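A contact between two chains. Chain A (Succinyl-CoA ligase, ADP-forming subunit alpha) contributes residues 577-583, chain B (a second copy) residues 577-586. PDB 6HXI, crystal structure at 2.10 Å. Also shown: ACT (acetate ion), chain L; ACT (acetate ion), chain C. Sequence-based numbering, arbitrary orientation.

Chain A 577-583: ALGRSIG
Chain B 577-586: ALGRSIGLIG

Two copies of the same helix pack antiparallel in an apolar, leucine-centred contact that no hydrogen bond crosses. Both stretches are helical throughout and belong to longer helices; phi lies between -70° and -52°, and psi between -55° and -30° except at R580(A) and R580(B), where it relaxes to -13°. The axes approach to 9.8 Å, with 167° between their N-to-C directions. The register is reciprocal: the CA atoms of L578(A) and S581(B) lie 6.7 Å apart, as do those of S581(A) and L578(B). Together the two stretches bury 291 Å², most of it on the two leucines.

L578(A) and L578(B) have chi1 178° (t) and chi2 70° (p). Their CA-to-CB bonds point sideways, but the end of each side chain comes nearer the partner helix. The two leucines meet at the centre, CD1 of L578(A) lying 4.2 Å from CD1 of L578(B). CD1 of L578(B) also comes within 3.3 Å of the backbone O of L578(A), a close approach of a methyl to a carbonyl. The side chain of L578(A) is a knob in a hole formed by L578(B), S581(B), I582(B) and I585(B). CD1 of L578(A) lies 3.8 Å from CB of S581(B) and 3.7 Å from CG1 of I582(B), while CB of L578(A) is 4.4 Å from CD1 of I585(B). In the reverse direction, CD1 of L578(B) lies 3.8 Å from CB of S581(A) and 3.7 Å from CG1 of I582(A). Apart from the CD1-to-O approach, these are buried carbon-to-carbon van der Waals contacts. I582(A) and I582(B) are m,t (-65°, 165°) with CB sideways; I585(B) is also m,t (-70°, 160°), its CB toward chain A.

The CA-to-CB bond of S581(A) points toward the partner helix, while at chi1 -81° (m) its OG donates within its own helix to A577(A) O at 2.7 Å; the same holds for S581(B) and A577(B). S581(A) N makes a weak hydrogen bond to A577(A) O at 3.1 Å, and S581(B) N does the same to A577(B) O. I582(A) N donates to G579(A) O at 3.1 Å, an i-to-i+3 bond repeated in chain B, where i-to-i+4 bonds run from L584(B) N to R580(B) O (3.0 Å), I585(B) N to S581(B) O (2.9 Å) and G586(B) N to I582(B) O (3.1 Å).

The CA-to-CB bonds of R580(A) and R580(B) point away from the partner helix, with chi1 -175° (t), chi2 53° (p), chi3 56° (p) and chi4 87°. NH2 of R580(A) donates to OXT of acetate L at 2.8 Å, and NH2 of R580(B) to OXT of acetate C at 2.8 Å, each acetate lying at the guanidinium edge near its plane.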

# COMPACT_ATOMS: atom_id res chain seq x y z
N ALA A 577 -9.32 10.82 1.82
CA ALA A 577 -8.21 9.96 2.28
C ALA A 577 -7.48 10.51 3.48
O ALA A 577 -7.20 9.80 4.44
CB ALA A 577 -7.25 9.66 1.14
N LEU A 578 -7.22 11.80 3.45
CA LEU A 578 -6.56 12.50 4.53
C LEU A 578 -7.45 12.49 5.79
O LEU A 578 -6.98 12.14 6.89
CB LEU A 578 -6.23 13.93 4.06
CG LEU A 578 -5.57 14.85 5.08
CD1 LEU A 578 -4.16 14.43 5.38
CD2 LEU A 578 -5.61 16.26 4.62
N GLY A 579 -8.71 12.86 5.65
CA GLY A 579 -9.62 12.84 6.79
C GLY A 579 -9.89 11.45 7.32
O GLY A 579 -9.75 11.21 8.52
N ARG A 580 -10.22 10.49 6.45
CA ARG A 580 -10.54 9.13 6.91
C ARG A 580 -9.28 8.40 7.48
O ARG A 580 -9.45 7.48 8.27
CB ARG A 580 -11.28 8.33 5.82
CG ARG A 580 -11.77 6.92 6.21
CD ARG A 580 -12.62 6.90 7.49
NE ARG A 580 -13.74 7.83 7.31
CZ ARG A 580 -14.89 7.51 6.75
NH1 ARG A 580 -15.80 8.44 6.52
NH2 ARG A 580 -15.17 6.24 6.48
N SER A 581 -8.06 8.93 7.27
CA SER A 581 -6.82 8.39 7.84
C SER A 581 -6.85 8.47 9.33
O SER A 581 -6.29 7.63 10.00
CB SER A 581 -5.62 9.19 7.34
OG SER A 581 -5.37 8.62 6.07
N ILE A 582 -7.44 9.53 9.84
CA ILE A 582 -7.60 9.74 11.25
C ILE A 582 -8.33 8.58 11.88
O ILE A 582 -7.87 8.11 12.90
CB ILE A 582 -8.37 11.09 11.54
CG1 ILE A 582 -7.54 12.29 11.07
CG2 ILE A 582 -8.65 11.22 13.04
CD1 ILE A 582 -8.32 13.66 10.96
N GLY A 583 -9.52 8.23 11.38
CA GLY A 583 -10.29 7.13 11.97
C GLY A 583 -9.64 5.79 11.69
O GLY A 583 -9.69 4.88 12.52
N ALA B 577 2.52 10.43 9.59
CA ALA B 577 1.86 9.90 8.39
C ALA B 577 0.68 10.73 7.93
O ALA B 577 0.54 11.03 6.75
CB ALA B 577 1.46 8.44 8.59
N LEU B 578 -0.12 11.15 8.88
CA LEU B 578 -1.28 11.99 8.63
C LEU B 578 -0.82 13.37 8.10
O LEU B 578 -1.33 13.85 7.07
CB LEU B 578 -2.09 12.10 9.92
CG LEU B 578 -3.33 12.99 9.87
CD1 LEU B 578 -4.42 12.38 9.03
CD2 LEU B 578 -3.83 13.27 11.24
N GLY B 579 0.12 14.00 8.78
CA GLY B 579 0.62 15.29 8.32
C GLY B 579 1.36 15.22 7.00
O GLY B 579 1.05 15.98 6.09
N ARG B 580 2.30 14.28 6.86
CA ARG B 580 3.08 14.18 5.61
C ARG B 580 2.21 13.73 4.40
O ARG B 580 2.57 14.01 3.28
CB ARG B 580 4.35 13.33 5.81
CG ARG B 580 5.32 13.24 4.62
CD ARG B 580 5.74 14.62 4.07
NE ARG B 580 6.31 15.39 5.17
CZ ARG B 580 7.58 15.35 5.53
NH1 ARG B 580 7.98 16.00 6.61
NH2 ARG B 580 8.46 14.71 4.78
N SER B 581 0.97 13.23 4.64
CA SER B 581 0.02 12.87 3.58
C SER B 581 -0.36 14.07 2.78
O SER B 581 -0.62 13.96 1.60
CB SER B 581 -1.25 12.28 4.19
OG SER B 581 -0.88 10.93 4.44
N ILE B 582 -0.47 15.19 3.45
CA ILE B 582 -0.78 16.45 2.83
C ILE B 582 0.22 16.76 1.74
O ILE B 582 -0.21 17.14 0.67
CB ILE B 582 -0.82 17.62 3.88
CG1 ILE B 582 -1.96 17.40 4.88
CG2 ILE B 582 -1.00 18.97 3.17
CD1 ILE B 582 -1.90 18.27 6.19
N GLY B 583 1.52 16.77 2.06
CA GLY B 583 2.54 17.10 1.05
C GLY B 583 2.67 16.00 0.02
O GLY B 583 2.93 16.27 -1.16
N LEU B 584 2.42 14.76 0.42
CA LEU B 584 2.47 13.60 -0.54
C LEU B 584 1.39 13.75 -1.62
O LEU B 584 1.71 13.76 -2.79
CB LEU B 584 2.40 12.23 0.15
CG LEU B 584 3.68 11.47 0.58
CD1 LEU B 584 4.79 12.34 1.10
CD2 LEU B 584 3.35 10.39 1.59
N ILE B 585 0.15 14.02 -1.21
CA ILE B 585 -1.00 14.31 -2.11
C ILE B 585 -0.63 15.55 -2.97
O ILE B 585 -0.81 15.54 -4.18
CB ILE B 585 -2.29 14.52 -1.27
CG1 ILE B 585 -2.75 13.13 -0.63
CG2 ILE B 585 -3.41 15.11 -2.16
CD1 ILE B 585 -3.70 13.21 0.58
N GLY B 586 -0.11 16.58 -2.34
CA GLY B 586 0.36 17.77 -3.05
C GLY B 586 1.32 17.44 -4.19
O GLY B 586 1.13 17.85 -5.34
C ACT L . -18.28 6.60 4.41
O ACT L . -19.15 7.33 5.00
OXT ACT L . -17.52 5.80 5.00
CH3 ACT L . -18.16 6.70 2.85
C ACT C . 11.47 14.71 7.04
O ACT C . 11.73 15.88 7.47
OXT ACT C . 11.03 14.46 5.88
CH3 ACT C . 11.70 13.49 8.00